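Local coordinates for putative Zn-dependent Alcohol Dehydrogenase (Rhodobacter sphaeroides, PDB 3IV6), which binds S-adenosylmethionine in a Rossmann-like domain and, despite its alcohol dehydrogenase name, is probably a SAM-dependent methyltransferase, at residues A[29-34]-A[54-59]; A[116-121]-A[246-251]. All coordinates share one frame; numbering follows the deposited sequence.

Interaction 1: residues A[29-34]-A[54-59]; sequences ARPSDR and ASTRFL. With SAM (S-adenosylmethionine), chain E.
Arg30 meets Phe58 neither in a flat stack nor as a T: the guanidinium and ring planes are 52° apart, and the two groups lean on each other at an intermediate tilt. Phe58 CE2 lies 3.6 Å above the plane of the Arg30 guanidinium, displaced toward its rim, while Arg30 CD approaches the ring in its own plane, 3.8 Å from Phe58 CD2. The nearest pair is Arg30 NE and Phe58 CD2 at 3.6 Å, so the CD2–CE2 side of the ring takes the whole contact. With CG set between the backbone N and the carbonyl carbon (chi1 60°), the Arg30 chain runs extended to NE and carries the guanidinium out along the ring. Arg57 CD, from within 54-59, lies over one face of the Phe58 ring. An alanine in place of Arg30 would probably leave this side of the Phe58 ring uncovered and the ring freer to turn.

Deeper in, Pro31 and Thr56 cross at about a right angle, Pro31 CD resting 3.7 Å from Thr56 CG2. No hydrogen bond joins the two segments directly; both instead face the methionine end of the ligand. The SAM amino group donates to Ser55 OG over 2.7 Å. Thr56 OG1 stands 3.0 Å from SAM O, with a weak alternative acceptor in the backbone O of Gly53, so its proton is not settled. From 29-34, Arg30 CA and Pro31 CD pass 3.7 and 3.8 Å from SAM OXT. Segment 54-59 carries the chain from strand 48-52 into helix 57-65, with Thr56 at the N-cap position, though its side chain makes no capping bond, and at the centre of an inverse gamma turn, consistent with the cofactor-binding loop after the first strand in class I SAM-dependent methyltransferases.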
loop_
_atom_site.group_PDB
_atom_site.type_symbol
_atom_site.label_atom_id
_atom_site.label_comp_id
_atom_site.label_asym_id
_atom_site.label_seq_id
_atom_site.Cartn_x
_atom_site.Cartn_y
_atom_site.Cartn_z
ATOM N N ALA A 29 11.047 -1.501 4.681
ATOM C CA ALA A 29 9.690 -1.048 4.449
ATOM C C ALA A 29 9.391 -1.140 2.951
ATOM O O ALA A 29 8.291 -0.841 2.507
ATOM C CB ALA A 29 9.501 0.378 4.988
ATOM N N ARG A 30 10.392 -1.533 2.175
ATOM C CA ARG A 30 10.186 -1.821 0.764
ATOM C C ARG A 30 10.575 -3.255 0.473
ATOM O O ARG A 30 11.270 -3.876 1.270
ATOM C CB ARG A 30 11.006 -0.888 -0.106
ATOM C CG ARG A 30 12.455 -0.966 0.113
ATOM C CD ARG A 30 13.157 -0.424 -1.112
ATOM N NE ARG A 30 14.589 -0.204 -0.926
ATOM C CZ ARG A 30 15.104 0.775 -0.179
ATOM N NH1 ARG A 30 14.282 1.609 0.474
ATOM N NH2 ARG A 30 16.439 0.906 -0.070
ATOM N N PRO A 31 10.138 -3.796 -0.669
ATOM C CA PRO A 31 10.585 -5.173 -0.930
ATOM C C PRO A 31 12.092 -5.260 -1.097
ATOM O O PRO A 31 12.703 -4.361 -1.623
ATOM C CB PRO A 31 9.856 -5.552 -2.224
ATOM C CG PRO A 31 8.731 -4.542 -2.344
ATOM C CD PRO A 31 9.182 -3.305 -1.679
ATOM N N SER A 32 12.690 -6.336 -0.616
ATOM C CA SER A 32 14.085 -6.683 -0.970
ATOM C C SER A 32 14.277 -7.108 -2.457
ATOM O O SER A 32 13.308 -7.244 -3.228
ATOM C CB SER A 32 14.529 -7.827 -0.093
ATOM O OG SER A 32 13.663 -8.919 -0.352
ATOM N N ASP A 33 15.518 -7.334 -2.870
ATOM C CA ASP A 33 15.732 -7.880 -4.214
ATOM C C ASP A 33 14.914 -9.177 -4.426
ATOM O O ASP A 33 14.121 -9.275 -5.372
ATOM C CB ASP A 33 17.213 -8.122 -4.508
ATOM C CG ASP A 33 18.033 -6.831 -4.598
ATOM O OD1 ASP A 33 17.459 -5.712 -4.539
ATOM O OD2 ASP A 33 19.275 -6.959 -4.722
ATOM N N ARG A 34 15.075 -10.142 -3.524
ATOM C CA ARG A 34 14.379 -11.398 -3.656
ATOM C C ARG A 34 12.886 -11.231 -3.839
ATOM O O ARG A 34 12.232 -11.970 -4.638
ATOM C CB ARG A 34 14.612 -12.243 -2.414
ATOM C CG ARG A 34 15.196 -13.568 -2.726
ATOM C CD ARG A 34 16.713 -13.436 -2.994
ATOM N NE ARG A 34 17.052 -14.130 -4.220
ATOM C CZ ARG A 34 18.282 -14.452 -4.568
ATOM N NH1 ARG A 34 18.491 -15.072 -5.716
ATOM N NH2 ARG A 34 19.285 -14.159 -3.761
ATOM N N ALA A 54 3.704 4.688 -6.330
ATOM C CA ALA A 54 4.881 5.193 -7.026
ATOM C C ALA A 54 6.108 5.174 -6.120
ATOM O O ALA A 54 7.212 5.508 -6.549
ATOM C CB ALA A 54 4.626 6.598 -7.549
ATOM N N SER A 55 5.906 4.781 -4.867
ATOM C CA SER A 55 6.988 4.752 -3.890
ATOM C C SER A 55 7.868 3.521 -4.078
ATOM O O SER A 55 9.029 3.507 -3.671
ATOM C CB SER A 55 6.426 4.784 -2.468
ATOM O OG SER A 55 5.807 3.553 -2.136
ATOM N N THR A 56 7.307 2.488 -4.698
ATOM C CA THR A 56 8.026 1.222 -4.895
ATOM C C THR A 56 8.941 1.268 -6.126
ATOM O O THR A 56 8.799 0.492 -7.098
ATOM C CB THR A 56 7.076 0.001 -4.979
ATOM O OG1 THR A 56 5.883 0.280 -4.241
ATOM C CG2 THR A 56 7.726 -1.221 -4.373
ATOM N N ARG A 57 9.928 2.154 -6.019
ATOM C CA ARG A 57 10.798 2.494 -7.123
ATOM C C ARG A 57 11.652 1.347 -7.681
ATOM O O ARG A 57 11.921 1.324 -8.881
ATOM C CB ARG A 57 11.674 3.691 -6.748
ATOM C CG ARG A 57 12.637 4.078 -7.839
ATOM C CD ARG A 57 14.011 3.599 -7.512
ATOM N NE ARG A 57 14.890 3.754 -8.663
ATOM C CZ ARG A 57 15.843 4.677 -8.767
ATOM N NH1 ARG A 57 16.088 5.536 -7.775
ATOM N NH2 ARG A 57 16.570 4.723 -9.874
ATOM N N PHE A 58 12.073 0.410 -6.832
ATOM C CA PHE A 58 12.976 -0.648 -7.291
ATOM C C PHE A 58 12.200 -1.818 -7.876
ATOM O O PHE A 58 12.632 -2.426 -8.851
ATOM C CB PHE A 58 13.988 -1.064 -6.200
ATOM C CG PHE A 58 14.813 0.093 -5.710
ATOM C CD1 PHE A 58 15.687 0.740 -6.570
ATOM C CD2 PHE A 58 14.658 0.593 -4.422
ATOM C CE1 PHE A 58 16.420 1.836 -6.141
ATOM C CE2 PHE A 58 15.377 1.678 -3.997
ATOM C CZ PHE A 58 16.259 2.301 -4.858
ATOM N N LEU A 59 11.031 -2.097 -7.301
ATOM C CA LEU A 59 10.095 -3.027 -7.915
ATOM C C LEU A 59 9.695 -2.560 -9.315
ATOM O O LEU A 59 9.680 -3.321 -10.262
ATOM C CB LEU A 59 8.848 -3.178 -7.065
ATOM C CG LEU A 59 7.801 -3.992 -7.807
ATOM C CD1 LEU A 59 8.351 -5.398 -8.111
ATOM C CD2 LEU A 59 6.591 -4.109 -6.948
HETATM N N SAM E . 5.480 2.436 0.284
HETATM C CA SAM E . 5.684 1.058 0.694
HETATM C C SAM E . 6.451 0.283 -0.356
HETATM O O SAM E . 6.826 0.775 -1.429
HETATM O OXT SAM E . 6.706 -0.866 -0.077
HETATM C CB SAM E . 4.367 0.389 1.069
HETATM C CG SAM E . 3.162 1.328 1.210
HETATM S SD SAM E . 2.318 1.828 -0.326
HETATM C CE SAM E . 3.367 1.132 -1.634
HETATM C "C5'" SAM E . 2.547 3.641 -0.359
HETATM C "C4'" SAM E . 2.504 4.351 -1.708
HETATM O "O4'" SAM E . 1.211 4.224 -2.274
HETATM C "C3'" SAM E . 2.749 5.845 -1.597
HETATM O "O3'" SAM E . 3.478 6.221 -2.743
HETATM C "C2'" SAM E . 1.374 6.471 -1.703
HETATM O "O2'" SAM E . 1.413 7.713 -2.374
HETATM C "C1'" SAM E . 0.595 5.464 -2.530
HETATM N N9 SAM E . -0.814 5.399 -2.118
HETATM C C8 SAM E . -1.279 5.304 -0.833
HETATM N N7 SAM E . -2.639 5.294 -0.860
HETATM C C5 SAM E . -3.065 5.380 -2.151
HETATM C C6 SAM E . -4.345 5.405 -2.736
HETATM N N6 SAM E . -5.469 5.352 -2.016
HETATM N N1 SAM E . -4.436 5.517 -4.101
HETATM C C2 SAM E . -3.275 5.616 -4.858
HETATM N N3 SAM E . -2.019 5.576 -4.301
HETATM C C4 SAM E . -1.913 5.461 -2.957
#

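Interaction 2: residues A[116-121]-A[246-251]; sequences NDRLIN and PDAPNT. With SAM (S-adenosylmethionine), chain E.
Arg118 makes every van der Waals contact of this pairing, its side chain reaching three residues of 246-251 while no hydrogen bond crosses between the segments. Over one face of its guanidinium sits the methyl of Ala248, CB lying 3.9 Å above the plane and offset toward the rim. Pro249 approaches at a slant, its CD 3.8 Å from Arg118 NH1, and Thr251 OG1 comes equally near the aliphatic part, 3.8 Å from Arg118 CD. Both side chains cross that of Arg118 at about a right angle. A bend at chi3 (-79°) turns the guanidinium against Ala248 instead of letting the chain run straight on.

The polar contacts lie within each segment or beyond both. Arg118 NE gives a salt bridge to Asp117 OD1 at 3.3 Å; the N-H points almost straight at the oxygen (165°) and the acceptor lies close to the guanidinium plane, but it is met from above the carboxylate plane, 38° out. Asp117 OD1 has a second partner in Ser147 OG, and Arg118 NH1 donates to the backbone O of Ala28. In the other segment Thr251 OG1 donates to Pro249 O over 3.1 Å, from above the carbonyl plane, tying the loop to itself.

Segment 116-121 also touches the ligand: Leu119 CD1 packs 3.6 Å from SAM C8 of the adenine, and Arg118 O lies 3.4 Å from SAM CG.

The pairing thus sets the end of strand 113-117 against the connection from strand 237-244 to its antiparallel neighbour 251-258. Strand 143-149 runs between them in the sheet; Glu35 of helix 33-39 accepts bonds from the backbone N atoms of Asp247 and Ala248, and Leu119 touches Met135 of helix 125-139.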
loop_
_atom_site.group_PDB
_atom_site.type_symbol
_atom_site.label_atom_id
_atom_site.label_comp_id
_atom_site.label_asym_id
_atom_site.label_seq_id
_atom_site.Cartn_x
_atom_site.Cartn_y
_atom_site.Cartn_z
ATOM N N ASN A 116 1.060 -4.536 -5.795
ATOM C CA ASN A 116 1.401 -3.545 -4.771
ATOM C C ASN A 116 1.966 -4.165 -3.503
ATOM O O ASN A 116 1.571 -5.282 -3.119
ATOM C CB ASN A 116 0.218 -2.618 -4.462
ATOM C CG ASN A 116 -1.074 -3.378 -4.155
ATOM O OD1 ASN A 116 -1.899 -3.601 -5.039
ATOM N ND2 ASN A 116 -1.269 -3.729 -2.891
ATOM N N ASP A 117 2.909 -3.456 -2.882
ATOM C CA ASP A 117 3.560 -3.933 -1.667
ATOM C C ASP A 117 3.124 -3.173 -0.422
ATOM O O ASP A 117 3.558 -2.045 -0.211
ATOM C CB ASP A 117 5.078 -3.834 -1.785
ATOM C CG ASP A 117 5.801 -4.376 -0.539
ATOM O OD1 ASP A 117 5.346 -5.384 0.057
ATOM O OD2 ASP A 117 6.846 -3.806 -0.172
ATOM N N ARG A 118 2.291 -3.805 0.401
ATOM C CA ARG A 118 1.905 -3.264 1.703
ATOM C C ARG A 118 1.098 -1.960 1.608
ATOM O O ARG A 118 1.106 -1.111 2.516
ATOM C CB ARG A 118 3.129 -3.131 2.596
ATOM C CG ARG A 118 3.554 -4.458 3.208
ATOM C CD ARG A 118 4.901 -4.378 3.938
ATOM N NE ARG A 118 6.080 -4.405 3.078
ATOM C CZ ARG A 118 7.330 -4.242 3.535
ATOM N NH1 ARG A 118 7.513 -4.041 4.825
ATOM N NH2 ARG A 118 8.400 -4.267 2.723
ATOM N N LEU A 119 0.363 -1.833 0.514
ATOM C CA LEU A 119 -0.469 -0.669 0.253
ATOM C C LEU A 119 -1.766 -0.778 1.045
ATOM O O LEU A 119 -2.359 0.201 1.440
ATOM C CB LEU A 119 -0.792 -0.641 -1.227
ATOM C CG LEU A 119 -1.913 0.282 -1.638
ATOM C CD1 LEU A 119 -1.519 1.721 -1.317
ATOM C CD2 LEU A 119 -2.241 0.086 -3.108
ATOM N N ILE A 120 -2.193 -2.003 1.286
ATOM C CA ILE A 120 -3.436 -2.272 1.975
ATOM C C ILE A 120 -3.301 -1.845 3.432
ATOM O O ILE A 120 -4.286 -1.574 4.105
ATOM C CB ILE A 120 -3.834 -3.777 1.819
ATOM C CG1 ILE A 120 -4.494 -4.032 0.460
ATOM C CG2 ILE A 120 -4.828 -4.235 2.908
ATOM C CD1 ILE A 120 -4.273 -5.434 0.002
ATOM N N ASN A 121 -2.062 -1.768 3.906
ATOM C CA ASN A 121 -1.803 -1.411 5.285
ATOM C C ASN A 121 -2.068 0.106 5.461
ATOM O O ASN A 121 -2.228 0.603 6.580
ATOM C CB ASN A 121 -0.360 -1.770 5.631
ATOM C CG ASN A 121 -0.157 -3.269 5.876
ATOM O OD1 ASN A 121 0.458 -3.979 5.064
ATOM N ND2 ASN A 121 -0.658 -3.747 7.008
ATOM N N PRO A 246 10.099 -13.703 2.519
ATOM C CA PRO A 246 11.343 -14.077 3.200
ATOM C C PRO A 246 11.851 -12.959 4.104
ATOM O O PRO A 246 12.111 -13.192 5.285
ATOM C CB PRO A 246 12.317 -14.299 2.041
ATOM C CG PRO A 246 11.809 -13.419 0.956
ATOM C CD PRO A 246 10.312 -13.428 1.087
ATOM N N ASP A 247 11.989 -11.759 3.549
ATOM C CA ASP A 247 12.733 -10.692 4.207
ATOM C C ASP A 247 11.812 -9.811 5.044
ATOM O O ASP A 247 12.083 -9.549 6.215
ATOM C CB ASP A 247 13.478 -9.843 3.175
ATOM C CG ASP A 247 14.518 -10.636 2.410
ATOM O OD1 ASP A 247 14.688 -10.384 1.198
ATOM O OD2 ASP A 247 15.167 -11.513 3.020
ATOM N N ALA A 248 10.721 -9.357 4.434
ATOM C CA ALA A 248 9.831 -8.394 5.072
ATOM C C ALA A 248 9.232 -8.964 6.354
ATOM O O ALA A 248 9.303 -10.167 6.603
ATOM C CB ALA A 248 8.731 -7.972 4.111
ATOM N N PRO A 249 8.642 -8.090 7.164
ATOM C CA PRO A 249 8.264 -8.446 8.536
ATOM C C PRO A 249 6.881 -9.085 8.595
ATOM O O PRO A 249 5.875 -8.390 8.452
ATOM C CB PRO A 249 8.249 -7.093 9.250
ATOM C CG PRO A 249 9.226 -6.265 8.495
ATOM C CD PRO A 249 9.111 -6.698 7.061
ATOM N N ASN A 250 6.839 -10.397 8.803
ATOM C CA ASN A 250 5.576 -11.122 8.863
ATOM C C ASN A 250 4.615 -10.701 7.756
ATOM O O ASN A 250 3.456 -10.377 8.016
ATOM C CB ASN A 250 4.916 -10.936 10.231
ATOM C CG ASN A 250 3.960 -12.062 10.575
ATOM O OD1 ASN A 250 4.252 -13.234 10.335
ATOM N ND2 ASN A 250 2.811 -11.711 11.139
ATOM N N THR A 251 5.104 -10.706 6.520
ATOM C CA THR A 251 4.381 -10.105 5.407
ATOM C C THR A 251 3.928 -11.163 4.407
ATOM O O THR A 251 4.750 -11.817 3.766
ATOM C CB THR A 251 5.240 -9.056 4.677
ATOM O OG1 THR A 251 5.282 -7.847 5.446
ATOM C CG2 THR A 251 4.662 -8.757 3.302
HETATM N N SAM E . 5.480 2.436 0.284
HETATM C CA SAM E . 5.684 1.058 0.694
HETATM C C SAM E . 6.451 0.283 -0.356
HETATM O O SAM E . 6.826 0.775 -1.429
HETATM O OXT SAM E . 6.706 -0.866 -0.077
HETATM C CB SAM E . 4.367 0.389 1.069
HETATM C CG SAM E . 3.162 1.328 1.210
HETATM S SD SAM E . 2.318 1.828 -0.326
HETATM C CE SAM E . 3.367 1.132 -1.634
HETATM C "C5'" SAM E . 2.547 3.641 -0.359
HETATM C "C4'" SAM E . 2.504 4.351 -1.708
HETATM O "O4'" SAM E . 1.211 4.224 -2.274
HETATM C "C3'" SAM E . 2.749 5.845 -1.597
HETATM O "O3'" SAM E . 3.478 6.221 -2.743
HETATM C "C2'" SAM E . 1.374 6.471 -1.703
HETATM O "O2'" SAM E . 1.413 7.713 -2.374
HETATM C "C1'" SAM E . 0.595 5.464 -2.530
HETATM N N9 SAM E . -0.814 5.399 -2.118
HETATM C C8 SAM E . -1.279 5.304 -0.833
HETATM N N7 SAM E . -2.639 5.294 -0.860
HETATM C C5 SAM E . -3.065 5.380 -2.151
HETATM C C6 SAM E . -4.345 5.405 -2.736
HETATM N N6 SAM E . -5.469 5.352 -2.016
HETATM N N1 SAM E . -4.436 5.517 -4.101
HETATM C C2 SAM E . -3.275 5.616 -4.858
HETATM N N3 SAM E . -2.019 5.576 -4.301
HETATM C C4 SAM E . -1.913 5.461 -2.957
#

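Interaction 1 closes before interaction 2 opens along the chain, yet their centres are only 10 Å apart, and both touch the same S-adenosylmethionine. They meet directly, with a probable hydrogen bond between Ser32 and Asp247 and the backbone of Ala29 and Arg30 packed against Arg118. Strands 48-52 and 113-117, which lead into 54-59 and 116-121, are parallel neighbours in the seven-stranded sheet, whose order 3-2-1-4-5-7-6 is that of class I methyltransferases. Segment 29-34, running into helix 33-39, makes the direct contacts with interaction 2. The ligand is therefore held where the ends of adjacent strands open, with segment 29-34 alongside, and Asp74, Asp98 and Ile99 complete its binding.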